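Local coordinates for protein 1,3,6,8-tetrahydroxynaphthalene synthase (Streptomyces coelicolor, PDB 1U0M) that catalyses the iterative condensation of five malonyl-CoA units and the subsequent ring closures that yield 1,3,6,8-tetrahydroxynaphthalene, at residues A[113-118]-A[177-182]; A[230-235]-A[239-244]. One frame throughout, in Å; residues are numbered along the deposited sequence.

Overall arrangement
Interaction 1 joins two loops, 113-118 and 177-182, which follow strands 108-112 and 167-175, adjacent parallel strands of the same mixed sheet. Interaction 2 comes later in the chain and is a separate two-stranded hairpin, 230-235 with 239-244. The first falls in the N-terminal and the second in the C-terminal domain of the chalcone/stilbene synthases, yet their centres lie about 11 Å apart. Tyr232 OH bridges them, probably hydrogen-bonded to Cys114 O at 2.8 Å. Both contacts touch the second subunit of the homodimer. The side chains of Thr115 and Phe241 lie about 9 Å and about 5 Å from that of Cys146, consistent with both domains contributing to the surroundings of this active-site residue, assigned by similarity.

Interaction 1: residues A[113-118]-A[177-182]; sequences SCTGFM and SLCYQP
Cys179 meets Thr115 through its sulfur, and this is the tight part of a small contact that buries 119 Å² in all. SG lies 3.7 Å from Thr115 O and 4.0 Å from Thr115 CA, so it rests against the backbone of the 113-118 loop more than against the threonine side chain, whose CB is 4.4 Å from SG. The cysteine torsion accounts for this: SG sits anti to its own carbonyl carbon (chi1 -74°), on a CB that already faces the other loop. Leu178 adds only a looser touch, CB to Thr115 O at 4.4 Å, and no hydrogen bond crosses between the segments. Both loops leave the C-terminal ends of adjacent parallel strands of the thiolase fold. Thr115 lies about 9 Å, side chain to side chain, from Cys146, the active-site residue by similarity. On the buried side Thr115 OG1 is hydrogen-bonded to Glu174 OE1 and Phe175 N, while Tyr80 of helix 73-99 packs against the threonine. The solvent side is the remainder of the partly exposed Cys179: a bound polyethylene glycol and a glycerol, probably from the crystallisation liquor, each come within about 4 Å of its side chain.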
loop_
_atom_site.group_PDB
_atom_site.type_symbol
_atom_site.label_atom_id
_atom_site.label_comp_id
_atom_site.label_asym_id
_atom_site.label_seq_id
_atom_site.Cartn_x
_atom_site.Cartn_y
_atom_site.Cartn_z
ATOM N N SER A 113 7.499 -1.918 1.850
ATOM C CA SER A 113 8.609 -2.119 0.934
ATOM C C SER A 113 8.348 -1.376 -0.360
ATOM O O SER A 113 7.244 -1.424 -0.896
ATOM C CB SER A 113 8.780 -3.599 0.625
ATOM O OG SER A 113 9.671 -3.764 -0.463
ATOM N N CYS A 114 9.359 -0.686 -0.867
ATOM C CA CYS A 114 9.211 0.050 -2.120
ATOM C C CYS A 114 10.280 -0.391 -3.102
ATOM O O CYS A 114 10.423 0.175 -4.184
ATOM C CB CYS A 114 9.334 1.553 -1.868
ATOM S SG CYS A 114 10.942 2.082 -1.282
ATOM N N THR A 115 11.016 -1.430 -2.730
ATOM C CA THR A 115 12.111 -1.922 -3.558
ATOM C C THR A 115 11.787 -3.077 -4.485
ATOM O O THR A 115 12.658 -3.611 -5.156
ATOM C CB THR A 115 13.270 -2.304 -2.674
ATOM O OG1 THR A 115 12.761 -2.990 -1.526
ATOM C CG2 THR A 115 14.021 -1.043 -2.234
ATOM N N GLY A 116 10.526 -3.451 -4.528
ATOM C CA GLY A 116 10.117 -4.525 -5.395
ATOM C C GLY A 116 8.613 -4.523 -5.385
ATOM O O GLY A 116 7.991 -3.834 -4.581
ATOM N N PHE A 117 8.010 -5.296 -6.266
ATOM C CA PHE A 117 6.576 -5.325 -6.295
ATOM C C PHE A 117 5.981 -6.691 -6.497
ATOM O O PHE A 117 6.326 -7.406 -7.432
ATOM C CB PHE A 117 6.052 -4.377 -7.369
ATOM C CG PHE A 117 4.577 -4.252 -7.366
ATOM C CD1 PHE A 117 3.794 -5.094 -8.143
ATOM C CD2 PHE A 117 3.951 -3.323 -6.531
ATOM C CE1 PHE A 117 2.413 -5.012 -8.092
ATOM C CE2 PHE A 117 2.564 -3.237 -6.474
ATOM C CZ PHE A 117 1.797 -4.076 -7.251
ATOM N N MET A 118 5.079 -7.057 -5.602
ATOM C CA MET A 118 4.407 -8.327 -5.724
ATOM C C MET A 118 2.966 -8.256 -5.219
ATOM O O MET A 118 2.650 -7.539 -4.262
ATOM C CB MET A 118 5.211 -9.440 -5.023
ATOM C CG MET A 118 5.799 -9.115 -3.656
ATOM S SD MET A 118 6.909 -10.443 -2.988
ATOM C CE MET A 118 5.742 -11.838 -2.915
ATOM N N SER A 177 19.376 -2.364 -3.467
ATOM C CA SER A 177 20.332 -2.755 -4.481
ATOM C C SER A 177 19.626 -3.299 -5.710
ATOM O O SER A 177 20.185 -3.295 -6.797
ATOM C CB SER A 177 21.271 -3.824 -3.934
ATOM O OG SER A 177 20.552 -4.995 -3.603
ATOM N N LEU A 178 18.400 -3.781 -5.536
ATOM C CA LEU A 178 17.639 -4.330 -6.657
ATOM C C LEU A 178 16.978 -3.245 -7.500
ATOM O O LEU A 178 16.194 -3.529 -8.396
ATOM C CB LEU A 178 16.591 -5.325 -6.153
ATOM C CG LEU A 178 17.190 -6.651 -5.651
ATOM C CD1 LEU A 178 18.040 -7.274 -6.763
ATOM C CD2 LEU A 178 18.070 -6.415 -4.432
ATOM N N CYS A 179 17.304 -1.997 -7.200
ATOM C CA CYS A 179 16.772 -0.876 -7.946
ATOM C C CYS A 179 17.925 -0.127 -8.583
ATOM O O CYS A 179 17.767 0.991 -9.030
ATOM C CB CYS A 179 15.954 0.044 -7.035
ATOM S SG CYS A 179 14.335 -0.650 -6.579
ATOM N N TYR A 180 19.093 -0.760 -8.627
ATOM C CA TYR A 180 20.267 -0.146 -9.251
ATOM C C TYR A 180 20.037 -0.117 -10.761
ATOM O O TYR A 180 19.733 -1.151 -11.359
ATOM C CB TYR A 180 21.529 -0.960 -8.940
ATOM C CG TYR A 180 22.737 -0.521 -9.743
ATOM C CD1 TYR A 180 23.274 0.770 -9.598
ATOM C CD2 TYR A 180 23.305 -1.367 -10.687
ATOM C CE1 TYR A 180 24.342 1.195 -10.390
ATOM C CE2 TYR A 180 24.366 -0.955 -11.478
ATOM C CZ TYR A 180 24.879 0.324 -11.330
ATOM O OH TYR A 180 25.902 0.733 -12.147
ATOM N N GLN A 181 20.186 1.059 -11.373
ATOM C CA GLN A 181 19.976 1.224 -12.814
ATOM C C GLN A 181 21.205 1.780 -13.525
ATOM O O GLN A 181 21.401 3.002 -13.584
ATOM C CB GLN A 181 18.805 2.171 -13.081
ATOM C CG GLN A 181 17.539 1.866 -12.312
ATOM C CD GLN A 181 16.759 0.672 -12.844
ATOM O OE1 GLN A 181 15.800 0.242 -12.218
ATOM N NE2 GLN A 181 17.152 0.154 -14.002
ATOM N N PRO A 182 22.029 0.897 -14.111
ATOM C CA PRO A 182 23.247 1.295 -14.828
ATOM C C PRO A 182 23.013 2.481 -15.756
ATOM O O PRO A 182 23.900 3.319 -15.954
ATOM C CB PRO A 182 23.613 0.037 -15.604
ATOM C CG PRO A 182 23.122 -1.045 -14.730
ATOM C CD PRO A 182 21.779 -0.545 -14.286
#

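Interaction 2: residues A[230-235]-A[239-244]; sequences IMYDVK and FHFLLD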
loop_
_atom_site.group_PDB
_atom_site.type_symbol
_atom_site.label_atom_id
_atom_site.label_comp_id
_atom_site.label_asym_id
_atom_site.label_seq_id
_atom_site.Cartn_x
_atom_site.Cartn_y
_atom_site.Cartn_z
ATOM N N ILE A 230 10.904 13.437 -4.399
ATOM C CA ILE A 230 11.456 12.135 -4.004
ATOM C C ILE A 230 10.467 11.125 -4.588
ATOM O O ILE A 230 9.443 10.803 -3.985
ATOM C CB ILE A 230 11.544 11.983 -2.482
ATOM C CG1 ILE A 230 12.168 13.247 -1.868
ATOM C CG2 ILE A 230 12.412 10.774 -2.150
ATOM C CD1 ILE A 230 12.367 13.196 -0.362
ATOM N N MET A 231 10.781 10.633 -5.779
ATOM C CA MET A 231 9.875 9.740 -6.484
ATOM C C MET A 231 10.528 8.670 -7.338
ATOM O O MET A 231 11.742 8.627 -7.525
ATOM C CB MET A 231 9.005 10.572 -7.420
ATOM C CG MET A 231 9.836 11.154 -8.572
ATOM S SD MET A 231 8.944 12.298 -9.613
ATOM C CE MET A 231 7.950 11.132 -10.617
ATOM N N TYR A 232 9.667 7.838 -7.901
ATOM C CA TYR A 232 10.087 6.775 -8.785
ATOM C C TYR A 232 9.658 7.061 -10.223
ATOM O O TYR A 232 8.558 7.531 -10.457
ATOM C CB TYR A 232 9.432 5.448 -8.357
ATOM C CG TYR A 232 10.239 4.573 -7.426
ATOM C CD1 TYR A 232 9.614 3.579 -6.678
ATOM C CD2 TYR A 232 11.618 4.711 -7.316
ATOM C CE1 TYR A 232 10.338 2.737 -5.846
ATOM C CE2 TYR A 232 12.362 3.880 -6.485
ATOM C CZ TYR A 232 11.711 2.887 -5.754
ATOM O OH TYR A 232 12.425 2.020 -4.958
ATOM N N ASP A 233 10.542 6.817 -11.176
ATOM C CA ASP A 233 10.173 6.891 -12.594
ATOM C C ASP A 233 9.993 5.380 -12.835
ATOM O O ASP A 233 10.904 4.606 -12.554
ATOM C CB ASP A 233 11.332 7.406 -13.458
ATOM C CG ASP A 233 11.164 8.877 -13.874
ATOM O OD1 ASP A 233 12.147 9.463 -14.370
ATOM O OD2 ASP A 233 10.066 9.444 -13.716
ATOM N N VAL A 234 8.822 4.954 -13.303
ATOM C CA VAL A 234 8.564 3.525 -13.525
ATOM C C VAL A 234 8.705 3.134 -14.993
ATOM O O VAL A 234 7.860 3.470 -15.823
ATOM C CB VAL A 234 7.162 3.138 -13.038
ATOM C CG1 VAL A 234 6.922 1.646 -13.272
ATOM C CG2 VAL A 234 7.021 3.490 -11.546
ATOM N N LYS A 235 9.765 2.391 -15.293
ATOM C CA LYS A 235 10.069 1.981 -16.659
ATOM C C LYS A 235 10.126 0.471 -16.859
ATOM O O LYS A 235 9.959 -0.307 -15.926
ATOM C CB LYS A 235 11.422 2.572 -17.056
ATOM C CG LYS A 235 11.484 4.078 -16.914
ATOM C CD LYS A 235 12.884 4.602 -17.063
ATOM C CE LYS A 235 12.892 6.127 -16.960
ATOM N NZ LYS A 235 14.216 6.656 -17.330
ATOM N N PHE A 239 12.208 0.363 -11.325
ATOM C CA PHE A 239 12.051 1.622 -10.626
ATOM C C PHE A 239 13.320 2.453 -10.632
ATOM O O PHE A 239 14.372 2.000 -10.165
ATOM C CB PHE A 239 11.608 1.362 -9.178
ATOM C CG PHE A 239 10.329 0.583 -9.069
ATOM C CD1 PHE A 239 9.317 0.746 -10.015
ATOM C CD2 PHE A 239 10.120 -0.299 -8.013
ATOM C CE1 PHE A 239 8.126 0.043 -9.910
ATOM C CE2 PHE A 239 8.935 -1.004 -7.898
ATOM C CZ PHE A 239 7.932 -0.837 -8.846
ATOM N N HIS A 240 13.207 3.662 -11.177
ATOM C CA HIS A 240 14.316 4.606 -11.237
ATOM C C HIS A 240 14.039 5.691 -10.190
ATOM O O HIS A 240 13.074 6.447 -10.289
ATOM C CB HIS A 240 14.426 5.243 -12.638
ATOM C CG HIS A 240 14.801 4.277 -13.718
ATOM N ND1 HIS A 240 14.019 3.189 -14.052
ATOM C CD2 HIS A 240 15.857 4.256 -14.568
ATOM C CE1 HIS A 240 14.575 2.546 -15.065
ATOM N NE2 HIS A 240 15.691 3.172 -15.396
ATOM N N PHE A 241 14.896 5.748 -9.184
ATOM C CA PHE A 241 14.753 6.696 -8.098
ATOM C C PHE A 241 15.216 8.111 -8.453
ATOM O O PHE A 241 16.329 8.309 -8.936
ATOM C CB PHE A 241 15.533 6.189 -6.880
ATOM C CG PHE A 241 15.249 6.953 -5.626
ATOM C CD1 PHE A 241 13.955 7.013 -5.116
ATOM C CD2 PHE A 241 16.268 7.620 -4.953
ATOM C CE1 PHE A 241 13.677 7.726 -3.947
ATOM C CE2 PHE A 241 15.992 8.340 -3.778
ATOM C CZ PHE A 241 14.701 8.387 -3.281
ATOM N N LEU A 242 14.353 9.089 -8.192
ATOM C CA LEU A 242 14.649 10.489 -8.472
ATOM C C LEU A 242 14.600 11.303 -7.184
ATOM O O LEU A 242 13.583 11.329 -6.470
ATOM C CB LEU A 242 13.646 11.064 -9.475
ATOM C CG LEU A 242 13.806 10.735 -10.964
ATOM C CD1 LEU A 242 13.846 9.238 -11.198
ATOM C CD2 LEU A 242 12.648 11.347 -11.717
ATOM N N LEU A 243 15.709 11.963 -6.886
ATOM C CA LEU A 243 15.817 12.777 -5.691
ATOM C C LEU A 243 16.280 14.179 -6.090
ATOM O O LEU A 243 17.422 14.369 -6.525
ATOM C CB LEU A 243 16.813 12.129 -4.738
ATOM C CG LEU A 243 16.953 12.692 -3.329
ATOM C CD1 LEU A 243 15.631 12.620 -2.574
ATOM C CD2 LEU A 243 18.029 11.895 -2.625
ATOM N N ASP A 244 15.378 15.150 -5.954
ATOM C CA ASP A 244 15.659 16.540 -6.302
ATOM C C ASP A 244 16.766 17.134 -5.435
ATOM O O ASP A 244 16.798 16.949 -4.221
ATOM C CB ASP A 244 14.388 17.386 -6.162
ATOM C CG ASP A 244 14.541 18.787 -6.741
ATOM O OD1 ASP A 244 13.875 19.090 -7.754
ATOM O OD2 ASP A 244 15.323 19.585 -6.184
#
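Met231 and Leu242 form one hydrogen-bonded pair of this antiparallel hairpin, and Asp233 and His240 the next. Met231 N to Leu242 O, Leu242 N to Met231 O, Asp233 N to His240 O and His240 N to Asp233 O span 2.7 to 3.0 Å. All four bonds are close to straight, with N-H...O angles of at least 163°.

Aromatic contacts gather on the face that carries Tyr232, Phe239 and Phe241. The Tyr232 and Phe239 rings form an offset stack, with planes only 20° apart and centroids 4.9 Å apart. On its other flank Tyr232 CE2 meets Phe241 CD1 obliquely at 3.8 Å. Phe239 also stacks on Phe117 of the second subunit.

Two CH-pi contacts accompany these. Phe239 CB sits over the centre of the Tyr232 ring, 3.6 Å from its centroid. On the face that carries His240, the side chains of Lys235, extended beyond CG (chi2 169°), and His240 cross at about a right angle, and Lys235 CD lies over one face of the imidazole, toward its rim.

Among apolar contacts, Ile230 CG2 packs against Phe241 CZ at 3.5 Å, the two side chains running side by side.

The Tyr232 hydroxyl hydrogen-bonds Cys114 O of the neighbouring loop 113-118. A leucine in place of Tyr232 would probably leave Cys114 O without its hydroxyl partner and Phe239 CB without an aromatic face to rest on.

Backbone bonding thus sets the register, whereas the aromatic face is held by dispersion and CH-pi contacts; Phe241 probably contributes an apolar surface near Cys146, the active-site residue by similarity, while Phe239 carries the aromatic packing to the second subunit.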